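Local coordinates for protein RV1873 (Mycobacterium tuberculosis, PDB 2JEK) that is of unknown function but folds as an all-helical, right-handed superhelix belonging to the DUF1810 family, at residues F40-L45 / C106-L111; L10-Y15 / V55-S60; R77-T82 / Q120-L125; R91-I96 / K128-G133. All coordinates share one frame; numbering follows the deposited sequence.

Interaction 1: F40-L45 / C106-L111; sequences FVFPQL and CSSMTL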
loop_
_atom_site.group_PDB
_atom_site.type_symbol
_atom_site.label_atom_id
_atom_site.label_comp_id
_atom_site.label_asym_id
_atom_site.label_seq_id
_atom_site.Cartn_x
_atom_site.Cartn_y
_atom_site.Cartn_z
ATOM N N PHE A 40 6.543 3.126 -2.337
ATOM C CA PHE A 40 6.947 3.329 -0.948
ATOM C C PHE A 40 5.875 4.019 -0.092
ATOM O O PHE A 40 6.125 4.353 1.060
ATOM C CB PHE A 40 8.320 4.025 -0.866
ATOM C CG PHE A 40 8.427 5.288 -1.668
ATOM C CD1 PHE A 40 7.863 6.478 -1.208
ATOM C CD2 PHE A 40 9.101 5.293 -2.890
ATOM C CE1 PHE A 40 7.970 7.650 -1.941
ATOM C CE2 PHE A 40 9.228 6.471 -3.628
ATOM C CZ PHE A 40 8.649 7.647 -3.150
ATOM N N VAL A 41 4.682 4.205 -0.673
ATOM C CA VAL A 41 3.497 4.710 0.049
ATOM C C VAL A 41 2.476 3.574 0.277
ATOM O O VAL A 41 1.905 3.466 1.366
ATOM C CB VAL A 41 2.841 5.900 -0.707
ATOM C CG1 VAL A 41 1.483 6.295 -0.093
ATOM C CG2 VAL A 41 3.781 7.097 -0.703
ATOM N N PHE A 42 2.255 2.745 -0.753
ATOM C CA PHE A 42 1.390 1.581 -0.637
ATOM C C PHE A 42 2.232 0.368 -1.006
ATOM O O PHE A 42 2.144 -0.150 -2.125
ATOM C CB PHE A 42 0.180 1.714 -1.577
ATOM C CG PHE A 42 -0.848 2.702 -1.106
ATOM C CD1 PHE A 42 -1.640 2.430 0.009
ATOM C CD2 PHE A 42 -1.038 3.894 -1.789
ATOM C CE1 PHE A 42 -2.611 3.331 0.433
ATOM C CE2 PHE A 42 -2.023 4.802 -1.367
ATOM C CZ PHE A 42 -2.801 4.522 -0.261
ATOM N N PRO A 43 3.073 -0.087 -0.065
ATOM C CA PRO A 43 4.021 -1.126 -0.436
ATOM C C PRO A 43 3.373 -2.463 -0.743
ATOM O O PRO A 43 2.320 -2.804 -0.190
ATOM C CB PRO A 43 4.917 -1.240 0.808
ATOM C CG PRO A 43 4.723 0.085 1.530
ATOM C CD PRO A 43 3.265 0.351 1.328
ATOM N N GLN A 44 4.017 -3.217 -1.629
ATOM C CA GLN A 44 3.546 -4.540 -2.013
ATOM C C GLN A 44 4.691 -5.543 -1.870
ATOM O O GLN A 44 5.854 -5.162 -1.726
ATOM C CB GLN A 44 3.033 -4.527 -3.456
ATOM C CG GLN A 44 4.130 -4.294 -4.498
ATOM C CD GLN A 44 3.610 -4.268 -5.909
ATOM O OE1 GLN A 44 4.320 -4.614 -6.850
ATOM N NE2 GLN A 44 2.369 -3.850 -6.069
ATOM N N LEU A 45 4.361 -6.833 -1.935
ATOM C CA LEU A 45 5.381 -7.863 -1.800
ATOM C C LEU A 45 6.433 -7.775 -2.880
ATOM O O LEU A 45 6.135 -7.549 -4.054
ATOM C CB LEU A 45 4.786 -9.269 -1.830
ATOM C CG LEU A 45 4.137 -9.770 -0.543
ATOM C CD1 LEU A 45 3.573 -11.174 -0.775
ATOM C CD2 LEU A 45 5.112 -9.783 0.617
ATOM N N CYS A 106 -4.266 -2.730 -4.933
ATOM C CA CYS A 106 -4.876 -4.000 -4.568
ATOM C C CYS A 106 -3.863 -4.925 -3.884
ATOM O O CYS A 106 -4.157 -5.537 -2.852
ATOM C CB CYS A 106 -5.478 -4.662 -5.804
ATOM S SG CYS A 106 -6.365 -6.163 -5.414
ATOM N N SER A 107 -2.669 -5.042 -4.459
ATOM C CA SER A 107 -1.626 -5.881 -3.885
ATOM C C SER A 107 -1.223 -5.417 -2.491
ATOM O O SER A 107 -1.008 -6.236 -1.594
ATOM C CB SER A 107 -0.393 -5.899 -4.786
ATOM O OG SER A 107 -0.741 -6.400 -6.076
ATOM N N SER A 108 -1.108 -4.098 -2.313
ATOM C CA SER A 108 -0.752 -3.537 -1.014
ATOM C C SER A 108 -1.830 -3.842 0.030
ATOM O O SER A 108 -1.538 -4.313 1.131
ATOM C CB SER A 108 -0.525 -2.028 -1.135
ATOM O OG SER A 108 -0.090 -1.479 0.104
ATOM N N MET A 109 -3.084 -3.581 -0.301
ATOM C CA MET A 109 -4.171 -3.837 0.650
ATOM C C MET A 109 -4.286 -5.327 0.984
ATOM O O MET A 109 -4.549 -5.692 2.129
ATOM C CB MET A 109 -5.503 -3.304 0.108
ATOM C CG MET A 109 -5.553 -1.780 -0.106
ATOM S SD MET A 109 -5.296 -0.834 1.419
ATOM C CE MET A 109 -3.524 -0.524 1.400
ATOM N N THR A 110 -4.075 -6.180 -0.012
ATOM C CA THR A 110 -4.154 -7.633 0.181
ATOM C C THR A 110 -3.081 -8.065 1.180
ATOM O O THR A 110 -3.362 -8.807 2.124
ATOM C CB THR A 110 -3.986 -8.376 -1.153
ATOM O OG1 THR A 110 -5.064 -8.008 -2.021
ATOM C CG2 THR A 110 -4.000 -9.889 -0.952
ATOM N N LEU A 111 -1.860 -7.580 0.980
ATOM C CA LEU A 111 -0.751 -7.888 1.882
ATOM C C LEU A 111 -1.035 -7.436 3.313
ATOM O O LEU A 111 -0.937 -8.232 4.257
ATOM C CB LEU A 111 0.525 -7.217 1.370
ATOM C CG LEU A 111 1.736 -7.241 2.315
ATOM C CD1 LEU A 111 2.165 -8.664 2.637
ATOM C CD2 LEU A 111 2.893 -6.446 1.721
HETATM O O HOH W 1 0.956 -5.328 -8.228
HETATM O O HOH W 2 1.521 -7.492 -2.073
#
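Ser-108 turns its hydroxyl to the loop 42-45: with OG anti to the backbone N (chi1 -176°), the oxygen reaches Pro-43 O at 2.8 Å and donates to it from above the carbonyl plane. The same OG lies at the edge of the Phe-42 ring, near its plane, and 3.6 Å from Phe-42 CB. One residue on, Met-109 bends back at chi2 and chi3, and its CE methyl comes 3.8 Å from Phe-42 CD1. In the right-handed superhelix of this all-helical fold, the loop that leaves helix 38-41 thus runs across helix 101-115 deep in the core, while Phe-42 continues onto Leu-78, Cys-81 and Thr-82 of helix 74-87. At the other end Leu-45 and Leu-111 cross obliquely, CD2 of Leu-45 lying 3.7 Å from CD1 of Leu-111. Two waters bridge the segments: one accepts from Gln-44 NE2 and bonds Ser-107 OG, which is also hydrogen-bonded to Leu-103 O; the other takes the N-H of Leu-45 and donates to Ser-107 O.

Interaction 2: L10-Y15 / V55-S60; sequences LKRFVY and VRYGIS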
loop_
_atom_site.group_PDB
_atom_site.type_symbol
_atom_site.label_atom_id
_atom_site.label_comp_id
_atom_site.label_asym_id
_atom_site.label_seq_id
_atom_site.Cartn_x
_atom_site.Cartn_y
_atom_site.Cartn_z
ATOM N N LEU A 10 13.404 -0.627 7.458
ATOM C CA LEU A 10 12.187 0.167 7.271
ATOM C C LEU A 10 12.534 1.629 7.056
ATOM O O LEU A 10 11.744 2.387 6.486
ATOM C CB LEU A 10 11.216 0.024 8.447
ATOM C CG LEU A 10 10.659 -1.388 8.652
ATOM C CD1 LEU A 10 9.800 -1.401 9.908
ATOM C CD2 LEU A 10 9.870 -1.895 7.436
ATOM N N LYS A 11 13.722 2.037 7.499
ATOM C CA LYS A 11 14.142 3.410 7.265
ATOM C C LYS A 11 14.108 3.786 5.775
ATOM O O LYS A 11 13.893 4.954 5.444
ATOM C CB LYS A 11 15.499 3.705 7.913
ATOM C CG LYS A 11 16.704 3.083 7.227
ATOM C CD LYS A 11 18.008 3.545 7.868
ATOM C CE LYS A 11 19.201 2.785 7.322
ATOM N NZ LYS A 11 19.501 3.077 5.898
ATOM N N ARG A 12 14.286 2.810 4.879
ATOM C CA ARG A 12 14.236 3.096 3.451
ATOM C C ARG A 12 12.894 3.737 3.073
ATOM O O ARG A 12 12.848 4.635 2.228
ATOM C CB ARG A 12 14.533 1.843 2.609
ATOM C CG ARG A 12 13.407 0.808 2.434
ATOM C CD ARG A 12 14.000 -0.431 1.769
ATOM N NE ARG A 12 13.034 -1.482 1.440
ATOM C CZ ARG A 12 12.519 -2.339 2.326
ATOM N NH1 ARG A 12 12.823 -2.241 3.609
ATOM N NH2 ARG A 12 11.661 -3.281 1.936
ATOM N N PHE A 13 11.819 3.304 3.728
ATOM C CA PHE A 13 10.505 3.875 3.443
ATOM C C PHE A 13 10.375 5.271 4.044
ATOM O O PHE A 13 9.844 6.176 3.407
ATOM C CB PHE A 13 9.380 2.977 3.953
ATOM C CG PHE A 13 9.299 1.641 3.265
ATOM C CD1 PHE A 13 8.745 1.531 1.993
ATOM C CD2 PHE A 13 9.733 0.492 3.914
ATOM C CE1 PHE A 13 8.665 0.295 1.373
ATOM C CE2 PHE A 13 9.654 -0.755 3.310
ATOM C CZ PHE A 13 9.100 -0.849 2.039
ATOM N N VAL A 14 10.882 5.448 5.263
ATOM C CA VAL A 14 10.811 6.752 5.910
ATOM C C VAL A 14 11.510 7.812 5.054
ATOM O O VAL A 14 10.962 8.878 4.832
ATOM C CB VAL A 14 11.424 6.724 7.338
ATOM C CG1 VAL A 14 11.487 8.129 7.938
ATOM C CG2 VAL A 14 10.635 5.781 8.249
ATOM N N TYR A 15 12.705 7.496 4.563
ATOM C CA TYR A 15 13.474 8.467 3.805
ATOM C C TYR A 15 12.935 8.699 2.399
ATOM O O TYR A 15 13.055 9.797 1.880
ATOM C CB TYR A 15 14.963 8.081 3.760
ATOM C CG TYR A 15 15.615 7.876 5.119
ATOM C CD1 TYR A 15 15.320 8.709 6.185
ATOM C CD2 TYR A 15 16.535 6.858 5.313
ATOM C CE1 TYR A 15 15.915 8.521 7.435
ATOM C CE2 TYR A 15 17.154 6.670 6.546
ATOM C CZ TYR A 15 16.839 7.508 7.593
ATOM O OH TYR A 15 17.426 7.334 8.820
ATOM N N VAL A 55 11.541 -3.572 -6.718
ATOM C CA VAL A 55 12.273 -4.552 -5.914
ATOM C C VAL A 55 12.777 -3.932 -4.603
ATOM O O VAL A 55 12.546 -4.479 -3.526
ATOM C CB VAL A 55 13.433 -5.203 -6.711
ATOM C CG1 VAL A 55 14.220 -6.169 -5.837
ATOM C CG2 VAL A 55 12.870 -5.950 -7.929
ATOM N N ARG A 56 13.432 -2.783 -4.705
ATOM C CA ARG A 56 13.971 -2.060 -3.542
ATOM C C ARG A 56 12.912 -1.838 -2.468
ATOM O O ARG A 56 13.145 -2.096 -1.281
ATOM C CB ARG A 56 14.514 -0.715 -4.033
ATOM C CG ARG A 56 15.249 0.136 -3.041
ATOM C CD ARG A 56 15.922 1.289 -3.787
ATOM N NE ARG A 56 16.687 0.802 -4.940
ATOM C CZ ARG A 56 16.584 1.264 -6.185
ATOM N NH1 ARG A 56 15.773 2.265 -6.490
ATOM N NH2 ARG A 56 17.320 0.724 -7.139
ATOM N N TYR A 57 11.749 -1.359 -2.893
ATOM C CA TYR A 57 10.670 -0.990 -1.972
ATOM C C TYR A 57 9.668 -2.110 -1.747
ATOM O O TYR A 57 8.667 -1.929 -1.050
ATOM C CB TYR A 57 10.000 0.323 -2.414
ATOM C CG TYR A 57 10.975 1.474 -2.295
ATOM C CD1 TYR A 57 11.424 1.893 -1.038
ATOM C CD2 TYR A 57 11.466 2.125 -3.432
ATOM C CE1 TYR A 57 12.349 2.937 -0.904
ATOM C CE2 TYR A 57 12.382 3.176 -3.312
ATOM C CZ TYR A 57 12.811 3.572 -2.043
ATOM O OH TYR A 57 13.713 4.603 -1.911
ATOM N N GLY A 58 9.966 -3.274 -2.326
ATOM C CA GLY A 58 9.160 -4.465 -2.109
ATOM C C GLY A 58 9.291 -4.938 -0.668
ATOM O O GLY A 58 10.362 -4.826 -0.047
ATOM N N ILE A 59 8.186 -5.448 -0.125
ATOM C CA ILE A 59 8.157 -6.017 1.228
ATOM C C ILE A 59 8.622 -7.461 1.130
ATOM O O ILE A 59 8.123 -8.209 0.289
ATOM C CB ILE A 59 6.725 -5.926 1.809
ATOM C CG1 ILE A 59 6.304 -4.458 1.950
ATOM C CG2 ILE A 59 6.592 -6.686 3.151
ATOM C CD1 ILE A 59 6.929 -3.714 3.131
ATOM N N SER A 60 9.575 -7.849 1.980
ATOM C CA SER A 60 10.227 -9.154 1.827
ATOM C C SER A 60 9.347 -10.334 2.251
ATOM O O SER A 60 9.480 -11.441 1.725
ATOM C CB SER A 60 11.542 -9.201 2.612
ATOM O OG SER A 60 11.317 -9.058 4.000
HETATM O O HOH W 3 14.973 4.927 0.424
#
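Phe-13 lays its ring alongside that of Tyr-57, the two side chains running by one another in opposite senses, ring planes inclined at 51°. Closest are CE1 of Phe-13 and CD1 of Tyr-57, 4.0 Å apart, while the carbonyl oxygen Tyr-57 O sits at the edge of the Phe-13 ring, 3.3 Å from its CE1. Next to CE1 on the ring, Phe-13 CZ meets the CD1 methyl of Ile-59 at 3.8 Å; these two side chains cross at about a right angle. Arg-12 takes the polar share. Its CG lies between the backbone N and the carbonyl carbon (chi1 78°), 4.1 Å from Tyr-57 CE1, and the chain then runs extended to NE, which donates to Arg-56 O at 2.8 Å. NH2 donates to Gly-58 O, also at 2.8 Å, with that oxygen in the guanidinium plane. The guanidinium, its plane only 6° from that of the Tyr-57 ring, ties helix 11-17 to the C-terminal end of helix 52-56 and the turn that follows it, two early elements of the helical superhelix. CE2 of Phe-13 covers one guanidinium face, over its centre. NH2 also forms a salt bridge with Glu-64, and NH1 bonds Asp-9 O, which, with the two carbonyl bonds, should limit rotation of the group. A water joins Arg-12 O to Tyr-57 OH.

Interaction 3: R77-T82 / Q120-L125; sequences RLHECT and QDFVAL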
loop_
_atom_site.group_PDB
_atom_site.type_symbol
_atom_site.label_atom_id
_atom_site.label_comp_id
_atom_site.label_asym_id
_atom_site.label_seq_id
_atom_site.Cartn_x
_atom_site.Cartn_y
_atom_site.Cartn_z
ATOM N N ARG A 77 0.884 6.243 8.936
ATOM C CA ARG A 77 0.802 6.849 7.604
ATOM C C ARG A 77 0.035 5.952 6.627
ATOM O O ARG A 77 -0.756 6.439 5.822
ATOM C CB ARG A 77 2.192 7.176 7.055
ATOM C CG ARG A 77 2.775 8.445 7.616
ATOM C CD ARG A 77 4.084 8.761 6.942
ATOM N NE ARG A 77 4.611 10.020 7.447
ATOM C CZ ARG A 77 5.754 10.563 7.051
ATOM N NH1 ARG A 77 6.513 9.955 6.151
ATOM N NH2 ARG A 77 6.131 11.723 7.565
ATOM N N LEU A 78 0.271 4.644 6.690
ATOM C CA LEU A 78 -0.434 3.722 5.802
ATOM C C LEU A 78 -1.934 3.722 6.076
ATOM O O LEU A 78 -2.746 3.689 5.148
ATOM C CB LEU A 78 0.160 2.312 5.897
ATOM C CG LEU A 78 -0.484 1.267 4.983
ATOM C CD1 LEU A 78 -0.330 1.643 3.510
ATOM C CD2 LEU A 78 0.097 -0.109 5.210
ATOM N N HIS A 79 -2.307 3.788 7.352
ATOM C CA HIS A 79 -3.721 3.888 7.685
ATOM C C HIS A 79 -4.284 5.239 7.236
ATOM O O HIS A 79 -5.421 5.322 6.746
ATOM C CB HIS A 79 -3.949 3.696 9.180
ATOM C CG HIS A 79 -3.736 2.291 9.647
ATOM N ND1 HIS A 79 -4.645 1.285 9.405
ATOM C CD2 HIS A 79 -2.745 1.734 10.380
ATOM C CE1 HIS A 79 -4.217 0.164 9.959
ATOM N NE2 HIS A 79 -3.064 0.410 10.555
ATOM N N GLU A 80 -3.495 6.304 7.400
ATOM C CA GLU A 80 -3.926 7.616 6.914
ATOM C C GLU A 80 -4.213 7.583 5.419
ATOM O O GLU A 80 -5.262 8.045 4.963
ATOM C CB GLU A 80 -2.875 8.690 7.223
ATOM C CG GLU A 80 -3.056 9.983 6.420
ATOM C CD GLU A 80 -2.146 11.100 6.886
ATOM O OE1 GLU A 80 -0.950 10.831 7.145
ATOM O OE2 GLU A 80 -2.625 12.252 6.969
ATOM N N CYS A 81 -3.291 7.002 4.656
ATOM C CA CYS A 81 -3.407 7.006 3.201
ATOM C C CYS A 81 -4.549 6.123 2.757
ATOM O O CYS A 81 -5.276 6.472 1.842
ATOM C CB CYS A 81 -2.087 6.562 2.577
ATOM S SG CYS A 81 -0.770 7.792 2.730
ATOM N N THR A 82 -4.706 4.974 3.402
ATOM C CA THR A 82 -5.831 4.080 3.112
ATOM C C THR A 82 -7.161 4.779 3.405
ATOM O O THR A 82 -8.085 4.726 2.587
ATOM C CB THR A 82 -5.695 2.793 3.941
ATOM O OG1 THR A 82 -4.461 2.154 3.593
ATOM C CG2 THR A 82 -6.856 1.820 3.697
ATOM N N GLN A 120 -9.444 -3.434 9.260
ATOM C CA GLN A 120 -10.725 -2.972 8.784
ATOM C C GLN A 120 -10.614 -1.971 7.635
ATOM O O GLN A 120 -11.401 -2.019 6.703
ATOM C CB GLN A 120 -11.563 -2.417 9.942
ATOM C CG GLN A 120 -10.892 -1.318 10.786
ATOM C CD GLN A 120 -10.106 -1.832 12.005
ATOM O OE1 GLN A 120 -9.783 -1.055 12.910
ATOM N NE2 GLN A 120 -9.804 -3.131 12.036
ATOM N N ASP A 121 -9.628 -1.080 7.687
ATOM C CA ASP A 121 -9.503 -0.094 6.618
ATOM C C ASP A 121 -8.997 -0.707 5.306
ATOM O O ASP A 121 -9.469 -0.325 4.234
ATOM C CB ASP A 121 -8.681 1.130 7.031
ATOM C CG ASP A 121 -7.350 0.780 7.646
ATOM O OD1 ASP A 121 -7.073 -0.402 7.948
ATOM O OD2 ASP A 121 -6.562 1.731 7.859
ATOM N N PHE A 122 -8.073 -1.658 5.397
ATOM C CA PHE A 122 -7.541 -2.325 4.207
ATOM C C PHE A 122 -8.641 -3.131 3.536
ATOM O O PHE A 122 -8.822 -3.055 2.324
ATOM C CB PHE A 122 -6.351 -3.231 4.561
ATOM C CG PHE A 122 -5.284 -2.557 5.410
ATOM C CD1 PHE A 122 -4.766 -1.313 5.048
ATOM C CD2 PHE A 122 -4.799 -3.172 6.562
ATOM C CE1 PHE A 122 -3.789 -0.674 5.819
ATOM C CE2 PHE A 122 -3.815 -2.543 7.343
ATOM C CZ PHE A 122 -3.315 -1.291 6.962
ATOM N N VAL A 123 -9.386 -3.884 4.337
ATOM C CA VAL A 123 -10.463 -4.716 3.815
ATOM C C VAL A 123 -11.602 -3.847 3.291
ATOM O O VAL A 123 -12.188 -4.159 2.252
ATOM C CB VAL A 123 -10.957 -5.738 4.863
ATOM C CG1 VAL A 123 -12.006 -6.638 4.244
ATOM C CG2 VAL A 123 -9.800 -6.590 5.336
ATOM N N ALA A 124 -11.891 -2.744 3.975
ATOM C CA ALA A 124 -12.909 -1.797 3.512
ATOM C C ALA A 124 -12.567 -1.248 2.130
ATOM O O ALA A 124 -13.454 -1.080 1.282
ATOM C CB ALA A 124 -13.095 -0.657 4.502
ATOM N N LEU A 125 -11.283 -0.972 1.893
ATOM C CA LEU A 125 -10.867 -0.440 0.590
ATOM C C LEU A 125 -11.110 -1.507 -0.484
ATOM O O LEU A 125 -11.671 -1.215 -1.551
ATOM C CB LEU A 125 -9.407 0.037 0.620
ATOM C CG LEU A 125 -8.996 1.008 -0.499
ATOM C CD1 LEU A 125 -7.814 1.840 -0.038
ATOM C CD2 LEU A 125 -8.649 0.270 -1.797
HETATM O O HOH W 4 -7.578 4.200 8.038
#
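Helices 77-82 and 120-125 run in roughly the same direction, their axes 9.8 Å apart at closest approach and inclined at 31°, with Thr-82 and Asp-121 the nearest pair of CA atoms. Across this gap His-79 ND1 donates to Asp-121 OD2 at 2.5 Å, a short and nearly straight bond (165° at the hydrogen). It uses the syn lone pair of the oxygen, and ring and carboxylate are almost coplanar. A water donates to the same OD2 and to His-79 O, so this oxygen accepts from two partners. Asp-121 CG sits between its backbone N and carbonyl carbon, and OD1 lies over the centre of the neighbouring Phe-122 ring. That ring is tilted 25° from the His-79 imidazole and displaced, so the two barely overlap, with Phe-122 CZ 3.5 Å from His-79 CE1; Leu-78 CG meets Phe-122 CE1 at 3.9 Å. Thr-82 OG1 lies at the ring's edge while donating to Leu-78 O, and Thr-82 CG2 packs on Leu-125 CD1. Met-109 and Phe-112 of helix 101-115 also touch Phe-122. The arrangement is a His-carboxylate pair beside an apolar seam between two helices of the superhelix.

Interaction 4: R91-I96 / K128-G133; sequences RSIEEI and KYYGGG. With SO4 (sulfate ion), chain B.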
loop_
_atom_site.group_PDB
_atom_site.type_symbol
_atom_site.label_atom_id
_atom_site.label_comp_id
_atom_site.label_asym_id
_atom_site.label_seq_id
_atom_site.Cartn_x
_atom_site.Cartn_y
_atom_site.Cartn_z
ATOM N N ARG A 91 -15.863 8.190 -7.386
ATOM C CA ARG A 91 -14.797 7.825 -8.315
ATOM C C ARG A 91 -14.437 6.352 -8.211
ATOM O O ARG A 91 -14.350 5.806 -7.107
ATOM C CB ARG A 91 -13.558 8.686 -8.075
ATOM C CG ARG A 91 -13.721 10.145 -8.467
ATOM C CD ARG A 91 -12.388 10.858 -8.416
ATOM N NE ARG A 91 -12.550 12.306 -8.328
ATOM C CZ ARG A 91 -11.566 13.184 -8.505
ATOM N NH1 ARG A 91 -10.337 12.762 -8.793
ATOM N NH2 ARG A 91 -11.815 14.487 -8.408
ATOM N N SER A 92 -14.231 5.711 -9.360
ATOM C CA SER A 92 -13.728 4.350 -9.387
ATOM C C SER A 92 -12.247 4.413 -9.043
ATOM O O SER A 92 -11.616 5.471 -9.134
ATOM C CB SER A 92 -13.921 3.713 -10.760
ATOM O OG SER A 92 -13.049 4.309 -11.708
ATOM N N ILE A 93 -11.683 3.279 -8.654
ATOM C CA ILE A 93 -10.305 3.294 -8.205
ATOM C C ILE A 93 -9.354 3.692 -9.341
ATOM O O ILE A 93 -8.319 4.304 -9.087
ATOM C CB ILE A 93 -9.909 1.951 -7.551
ATOM C CG1 ILE A 93 -8.688 2.125 -6.622
ATOM C CG2 ILE A 93 -9.724 0.863 -8.595
ATOM C CD1 ILE A 93 -8.889 3.107 -5.472
ATOM N N GLU A 94 -9.728 3.384 -10.588
ATOM C CA GLU A 94 -8.884 3.716 -11.747
ATOM C C GLU A 94 -8.894 5.205 -12.060
ATOM O O GLU A 94 -8.011 5.706 -12.765
ATOM C CB GLU A 94 -9.285 2.912 -12.988
ATOM C CG GLU A 94 -9.213 1.401 -12.812
ATOM C CD GLU A 94 -10.550 0.777 -12.419
ATOM O OE1 GLU A 94 -11.423 1.484 -11.850
ATOM O OE2 GLU A 94 -10.721 -0.436 -12.678
ATOM N N GLU A 95 -9.881 5.911 -11.519
ATOM C CA GLU A 95 -9.925 7.364 -11.623
ATOM C C GLU A 95 -9.026 8.037 -10.585
ATOM O O GLU A 95 -8.557 9.154 -10.796
ATOM C CB GLU A 95 -11.369 7.864 -11.515
ATOM C CG GLU A 95 -12.192 7.509 -12.756
ATOM C CD GLU A 95 -13.662 7.867 -12.646
ATOM O OE1 GLU A 95 -14.325 7.452 -11.675
ATOM O OE2 GLU A 95 -14.168 8.527 -13.573
ATOM N N ILE A 96 -8.778 7.348 -9.469
ATOM C CA ILE A 96 -7.921 7.884 -8.411
ATOM C C ILE A 96 -6.466 7.473 -8.663
ATOM O O ILE A 96 -5.547 8.300 -8.544
ATOM C CB ILE A 96 -8.370 7.385 -7.003
ATOM C CG1 ILE A 96 -9.845 7.737 -6.746
ATOM C CG2 ILE A 96 -7.468 7.986 -5.910
ATOM C CD1 ILE A 96 -10.462 7.013 -5.549
ATOM N N LYS A 128 -14.867 -1.740 -1.136
ATOM C CA LYS A 128 -15.456 -0.588 -1.814
ATOM C C LYS A 128 -15.051 -0.516 -3.279
ATOM O O LYS A 128 -15.867 -0.191 -4.159
ATOM C CB LYS A 128 -15.060 0.718 -1.106
ATOM C CG LYS A 128 -15.606 1.963 -1.802
ATOM C CD LYS A 128 -15.468 3.191 -0.937
ATOM C CE LYS A 128 -15.847 4.454 -1.701
ATOM N NZ LYS A 128 -15.839 5.656 -0.825
ATOM N N TYR A 129 -13.784 -0.816 -3.540
ATOM C CA TYR A 129 -13.190 -0.513 -4.840
ATOM C C TYR A 129 -12.840 -1.712 -5.716
ATOM O O TYR A 129 -12.629 -1.536 -6.926
ATOM C CB TYR A 129 -11.926 0.309 -4.639
ATOM C CG TYR A 129 -12.175 1.704 -4.175
ATOM C CD1 TYR A 129 -12.690 2.666 -5.051
ATOM C CD2 TYR A 129 -11.848 2.090 -2.874
ATOM C CE1 TYR A 129 -12.901 3.961 -4.638
ATOM C CE2 TYR A 129 -12.054 3.396 -2.442
ATOM C CZ TYR A 129 -12.584 4.332 -3.331
ATOM O OH TYR A 129 -12.769 5.616 -2.909
ATOM N N TYR A 130 -12.767 -2.904 -5.124
ATOM C CA TYR A 130 -12.324 -4.105 -5.847
ATOM C C TYR A 130 -13.320 -5.253 -5.703
ATOM O O TYR A 130 -12.951 -6.414 -5.842
ATOM C CB TYR A 130 -10.937 -4.567 -5.372
ATOM C CG TYR A 130 -9.839 -3.556 -5.646
ATOM C CD1 TYR A 130 -9.139 -3.573 -6.851
ATOM C CD2 TYR A 130 -9.535 -2.566 -4.718
ATOM C CE1 TYR A 130 -8.139 -2.622 -7.111
ATOM C CE2 TYR A 130 -8.555 -1.614 -4.960
ATOM C CZ TYR A 130 -7.851 -1.650 -6.154
ATOM O OH TYR A 130 -6.887 -0.691 -6.349
ATOM N N GLY A 131 -14.563 -4.913 -5.371
ATOM C CA GLY A 131 -15.622 -5.927 -5.208
ATOM C C GLY A 131 -15.327 -6.982 -4.149
ATOM O O GLY A 131 -15.806 -8.112 -4.236
ATOM N N GLY A 132 -14.527 -6.614 -3.143
ATOM C CA GLY A 132 -14.136 -7.536 -2.087
ATOM C C GLY A 132 -13.046 -8.513 -2.483
ATOM O O GLY A 132 -12.699 -9.413 -1.703
ATOM N N GLY A 133 -12.529 -8.337 -3.697
ATOM C CA GLY A 133 -11.518 -9.220 -4.257
ATOM C C GLY A 133 -10.142 -8.899 -3.713
ATOM O O GLY A 133 -9.937 -7.855 -3.084
HETATM S S SO4 B . -18.401 5.395 1.675
HETATM O O1 SO4 B . -19.680 5.927 2.142
HETATM O O2 SO4 B . -18.459 5.147 0.238
HETATM O O3 SO4 B . -18.068 4.173 2.400
HETATM O O4 SO4 B . -17.378 6.415 1.921
HETATM O O HOH W 5 -14.953 6.967 -4.834
HETATM O O HOH W 6 -13.323 0.808 -8.221
#
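Ile-93 places its CD1 methyl over one face of the Tyr-129 ring, a CH-pi contact 3.9 Å from the centroid and 15° off the ring normal. CG1 is anti to the backbone N (chi1 -158°), and chi2 of 60° then sets CD1 over the ring. Lys-128 CG covers the opposite face, so the phenol ring is sandwiched between two aliphatic groups. CG1 of Ile-93 also meets Tyr-130 OH at 3.4 Å, and Ile-96 CD1 approaches Tyr-129 OH at 3.8 Å. Arg-91 O lies in the plane of the Tyr-129 ring, at its edge. These contacts join the short, weakly bonded helix 93-96 to the end of helix 120-129 in the superhelix, where the chain turns through a type I' beta turn from Tyr-130 to Gly-133, Gly-131 and Gly-132 taking its positive phi angles. Further out, both phenol hydroxyls are anchored: Tyr-129 OH is hydrogen-bonded to Val-85 O and Tyr-130 OH to Asp-102 O. One water accepts from Ile-93 N and donates to Tyr-129 O; another links Arg-91 N to Tyr-129 OH. Glu-95 OE1 accepts from Ser-92 N at 2.9 Å. Lys-128 NZ bonds Asn-86 O, Val-88 O and O2 of a sulfate, probably from the crystallisation liquor, that Gln-89 also holds.

Overall arrangement
Interaction 1 sits about 3 Å from the centre of the chain and touches all three others. Toward interaction 2, Gln-44 O probably accepts a hydrogen bond from Ile-59 N at 2.8 Å; toward interaction 3, Phe-42 CZ packs on Cys-81 CB at 3.6 Å; toward interaction 4, Cys-106 CB meets Tyr-130 CE1. Interactions 3 and 4 share helix 120-129 and meet where Leu-125 CD2 packs on Tyr-130 CE2. Interactions 2 and 4 are the far ends, with centres about 25 Å apart on opposite sides of the chain's centre. No active site has been assigned; a glycerol, probably from the crystallisation liquor, lies about 5 Å from the Gln-44 side chain, and Lys-128 in interaction 4 holds the sulfate.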